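Local coordinates for phosphoribosylformylglycinamidine synthase 2 (Thermus thermophilus, PDB 3VIU), which belongs to the PurM-like AIR synthase-related family and binds adenosine-5'-diphosphate and magnesium within one chain built from two N-terminal-type and two C-terminal-type domains, at residues R440-R452 and A465-A478. Residues are numbered along the deposited sequence; the frame is centred on the assembly and turned at random.
Sequences RLGVAAKVDQNPR and ALAEACRNVSVVGA. With MG (magnesium ion), chain D.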
# COMPACT_ATOMS: atom_id res chain seq x y z
N ARG A 440 22.63 12.82 1.83
CA ARG A 440 23.11 11.60 1.22
C ARG A 440 22.04 10.54 1.42
O ARG A 440 22.21 9.38 1.06
CB ARG A 440 24.39 11.16 1.89
CG ARG A 440 25.44 12.24 1.93
CD ARG A 440 26.62 11.78 2.73
NE ARG A 440 27.10 10.50 2.22
CZ ARG A 440 28.00 9.76 2.85
NH1 ARG A 440 28.51 10.17 4.00
NH2 ARG A 440 28.39 8.60 2.31
N LEU A 441 20.91 10.96 1.99
CA LEU A 441 19.81 10.06 2.28
C LEU A 441 18.92 9.71 1.10
O LEU A 441 18.65 10.53 0.22
CB LEU A 441 18.95 10.64 3.40
CG LEU A 441 19.67 10.87 4.73
CD1 LEU A 441 18.76 11.62 5.68
CD2 LEU A 441 20.10 9.53 5.31
N GLY A 442 18.46 8.46 1.11
CA GLY A 442 17.58 7.95 0.09
C GLY A 442 16.52 7.11 0.77
O GLY A 442 16.82 6.34 1.69
N VAL A 443 15.27 7.28 0.35
CA VAL A 443 14.15 6.53 0.91
C VAL A 443 13.65 5.54 -0.13
O VAL A 443 13.31 5.93 -1.24
CB VAL A 443 13.00 7.47 1.29
CG1 VAL A 443 11.88 6.69 1.94
CG2 VAL A 443 13.52 8.57 2.21
N ALA A 444 13.61 4.25 0.23
CA ALA A 444 13.14 3.22 -0.68
C ALA A 444 11.75 2.72 -0.28
O ALA A 444 11.43 2.63 0.90
CB ALA A 444 14.13 2.06 -0.70
N ALA A 445 10.94 2.39 -1.28
CA ALA A 445 9.58 1.93 -1.03
C ALA A 445 9.09 0.93 -2.07
O ALA A 445 9.43 1.00 -3.25
CB ALA A 445 8.63 3.13 -1.00
N LYS A 446 8.26 0.00 -1.61
CA LYS A 446 7.70 -1.00 -2.50
C LYS A 446 6.44 -1.59 -1.85
O LYS A 446 6.31 -1.62 -0.63
CB LYS A 446 8.73 -2.10 -2.75
CG LYS A 446 8.73 -2.67 -4.17
CD LYS A 446 7.53 -3.53 -4.43
CE LYS A 446 7.56 -4.09 -5.84
NZ LYS A 446 7.53 -3.00 -6.84
N VAL A 447 5.51 -2.04 -2.68
CA VAL A 447 4.28 -2.66 -2.20
C VAL A 447 4.14 -3.98 -2.95
O VAL A 447 4.32 -4.01 -4.17
CB VAL A 447 3.06 -1.76 -2.46
CG1 VAL A 447 3.01 -1.33 -3.91
CG2 VAL A 447 1.79 -2.50 -2.10
N ASP A 448 3.85 -5.07 -2.25
CA ASP A 448 3.71 -6.38 -2.90
C ASP A 448 2.63 -7.28 -2.31
O ASP A 448 2.16 -7.07 -1.20
CB ASP A 448 5.00 -7.20 -2.81
CG ASP A 448 6.12 -6.66 -3.67
OD1 ASP A 448 7.09 -6.14 -3.08
OD2 ASP A 448 6.05 -6.78 -4.92
N GLN A 449 2.29 -8.29 -3.09
CA GLN A 449 1.37 -9.37 -2.74
C GLN A 449 1.10 -10.16 -4.01
O GLN A 449 0.96 -9.60 -5.11
CB GLN A 449 0.07 -8.88 -2.08
CG GLN A 449 -1.09 -8.57 -2.98
CD GLN A 449 -1.83 -9.79 -3.52
OE1 GLN A 449 -2.23 -10.69 -2.77
NE2 GLN A 449 -2.03 -9.81 -4.82
N ASN A 450 1.08 -11.48 -3.84
CA ASN A 450 0.86 -12.43 -4.92
C ASN A 450 -0.49 -13.11 -4.67
O ASN A 450 -0.63 -13.91 -3.76
CB ASN A 450 2.02 -13.43 -4.91
CG ASN A 450 1.91 -14.47 -6.02
OD1 ASN A 450 2.92 -14.83 -6.63
ND2 ASN A 450 0.70 -14.96 -6.28
N PRO A 451 -1.50 -12.81 -5.50
CA PRO A 451 -2.83 -13.41 -5.35
C PRO A 451 -2.92 -14.92 -5.50
O PRO A 451 -3.77 -15.55 -4.85
CB PRO A 451 -3.66 -12.67 -6.39
CG PRO A 451 -2.68 -12.34 -7.44
CD PRO A 451 -1.47 -11.89 -6.65
N ARG A 452 -2.07 -15.51 -6.33
CA ARG A 452 -2.09 -16.96 -6.53
C ARG A 452 -1.68 -17.67 -5.24
O ARG A 452 -2.36 -18.58 -4.79
CB ARG A 452 -1.17 -17.35 -7.69
CG ARG A 452 -1.56 -16.69 -9.01
CD ARG A 452 -0.75 -17.22 -10.18
NE ARG A 452 -1.18 -16.64 -11.45
CZ ARG A 452 -2.41 -16.76 -11.96
NH1 ARG A 452 -3.34 -17.43 -11.31
NH2 ARG A 452 -2.69 -16.22 -13.14
N ALA A 465 4.27 -11.74 0.96
CA ALA A 465 4.11 -10.31 0.66
C ALA A 465 5.07 -9.43 1.45
O ALA A 465 5.77 -8.59 0.87
CB ALA A 465 2.66 -9.88 0.91
N LEU A 466 5.10 -9.60 2.78
CA LEU A 466 6.00 -8.80 3.60
C LEU A 466 7.45 -9.13 3.25
O LEU A 466 8.30 -8.23 3.11
CB LEU A 466 5.76 -9.07 5.09
CG LEU A 466 5.90 -7.85 6.01
CD1 LEU A 466 5.84 -8.29 7.46
CD2 LEU A 466 7.19 -7.12 5.72
N ALA A 467 7.74 -10.41 3.12
CA ALA A 467 9.08 -10.85 2.77
C ALA A 467 9.53 -10.18 1.46
O ALA A 467 10.56 -9.51 1.42
CB ALA A 467 9.12 -12.38 2.62
N GLU A 468 8.73 -10.34 0.40
CA GLU A 468 9.05 -9.76 -0.90
C GLU A 468 9.27 -8.25 -0.82
O GLU A 468 10.28 -7.74 -1.31
CB GLU A 468 7.95 -10.06 -1.91
CG GLU A 468 8.33 -9.67 -3.34
CD GLU A 468 7.30 -10.08 -4.39
OE1 GLU A 468 7.62 -10.04 -5.60
OE2 GLU A 468 6.16 -10.43 -4.01
N ALA A 469 8.34 -7.54 -0.20
CA ALA A 469 8.47 -6.09 -0.08
C ALA A 469 9.79 -5.73 0.61
O ALA A 469 10.52 -4.84 0.16
CB ALA A 469 7.29 -5.52 0.70
N CYS A 470 10.11 -6.42 1.69
CA CYS A 470 11.36 -6.15 2.40
C CYS A 470 12.57 -6.53 1.53
O CYS A 470 13.59 -5.84 1.57
CB CYS A 470 11.41 -6.93 3.71
SG CYS A 470 10.27 -6.32 4.94
N ARG A 471 12.43 -7.60 0.76
CA ARG A 471 13.51 -8.05 -0.11
C ARG A 471 13.78 -7.00 -1.18
O ARG A 471 14.94 -6.69 -1.48
CB ARG A 471 13.16 -9.39 -0.77
CG ARG A 471 14.33 -10.06 -1.50
CD ARG A 471 13.90 -11.29 -2.26
NE ARG A 471 13.08 -12.17 -1.42
CZ ARG A 471 11.84 -12.55 -1.72
NH1 ARG A 471 11.19 -13.35 -0.89
NH2 ARG A 471 11.26 -12.15 -2.85
N ASN A 472 12.71 -6.45 -1.75
CA ASN A 472 12.85 -5.45 -2.80
C ASN A 472 13.56 -4.19 -2.34
O ASN A 472 14.32 -3.59 -3.11
CB ASN A 472 11.48 -5.09 -3.36
CG ASN A 472 10.96 -6.16 -4.30
OD1 ASN A 472 11.68 -6.61 -5.18
ND2 ASN A 472 9.70 -6.56 -4.11
N VAL A 473 13.33 -3.80 -1.09
CA VAL A 473 13.97 -2.62 -0.53
C VAL A 473 15.43 -2.96 -0.22
O VAL A 473 16.33 -2.17 -0.47
CB VAL A 473 13.25 -2.15 0.74
CG1 VAL A 473 14.14 -1.22 1.55
CG2 VAL A 473 11.96 -1.44 0.36
N SER A 474 15.65 -4.16 0.32
CA SER A 474 17.00 -4.61 0.65
C SER A 474 17.85 -4.70 -0.60
O SER A 474 19.04 -4.43 -0.57
CB SER A 474 16.95 -5.99 1.31
OG SER A 474 16.24 -5.93 2.53
N VAL A 475 17.21 -5.11 -1.69
CA VAL A 475 17.87 -5.28 -2.97
C VAL A 475 18.42 -3.99 -3.58
O VAL A 475 19.36 -4.04 -4.37
CB VAL A 475 16.90 -5.98 -3.96
CG1 VAL A 475 17.34 -5.77 -5.39
CG2 VAL A 475 16.86 -7.46 -3.64
N VAL A 476 17.84 -2.84 -3.24
CA VAL A 476 18.40 -1.60 -3.79
C VAL A 476 19.39 -1.03 -2.78
O VAL A 476 19.97 0.03 -2.99
CB VAL A 476 17.31 -0.53 -4.15
CG1 VAL A 476 16.42 -1.07 -5.27
CG2 VAL A 476 16.48 -0.13 -2.93
N GLY A 477 19.58 -1.76 -1.68
CA GLY A 477 20.54 -1.36 -0.67
C GLY A 477 20.02 -0.67 0.57
O GLY A 477 20.80 -0.14 1.36
N ALA A 478 18.71 -0.67 0.77
CA ALA A 478 18.16 -0.01 1.94
C ALA A 478 17.67 -0.99 3.01
O ALA A 478 17.31 -2.12 2.70
CB ALA A 478 17.03 0.91 1.50
MG MG D . 11.41 -7.61 -7.55
O HOH W 1 10.30 -9.40 -6.25
O HOH W 2 12.01 -9.45 -9.20
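Beside the magnesium site, Asn472 of helix 465-475 meets Asp448 of strand 441-448, both in the second PurM N-terminal-like domain. The two elements run nearly antiparallel, at 154°, with axes 7.3 Å apart, close enough for Ala465 CB to lie 3.5 Å from Asp448 O. Asn472 divides its amide between two tasks: OD1 binds magnesium at 2.6 Å, while ND2 donates to Asp448 OD1 at 2.8 Å. This bond is bent (130° at the hydrogen); it reaches OD1 on the syn side but well out of the carboxylate plane, and the acceptor lies near the amide plane. Asp448 thus acts as a second-shell residue that probably fixes the rotation of the metal-binding amide. The Asp448 and Glu468 carboxylates stack almost parallel, planes 9° apart, like charges close together with Asp448 OD2 3.7 Å from Glu468 OE1. Glu468 OE1 also accepts from a magnesium-bound water. The aliphatic part of Lys446 crosses Asn472 at a slant, its CG 3.8 Å from Asn472 CB, and its CD and CE pass near ND2. Farther along, Ala444 CB meets Val473 and Val476 at the helix end, and Ala478 just past the Schellman motif at Gly477. Asp430 and, from the following C-terminal-type family region, Asp620 complete the protein ligands of the metal. The helix also packs on strands 479-488 and 538-548, while helix 596-611 touches it through Ala467, Cys470, Arg471 and Ser474.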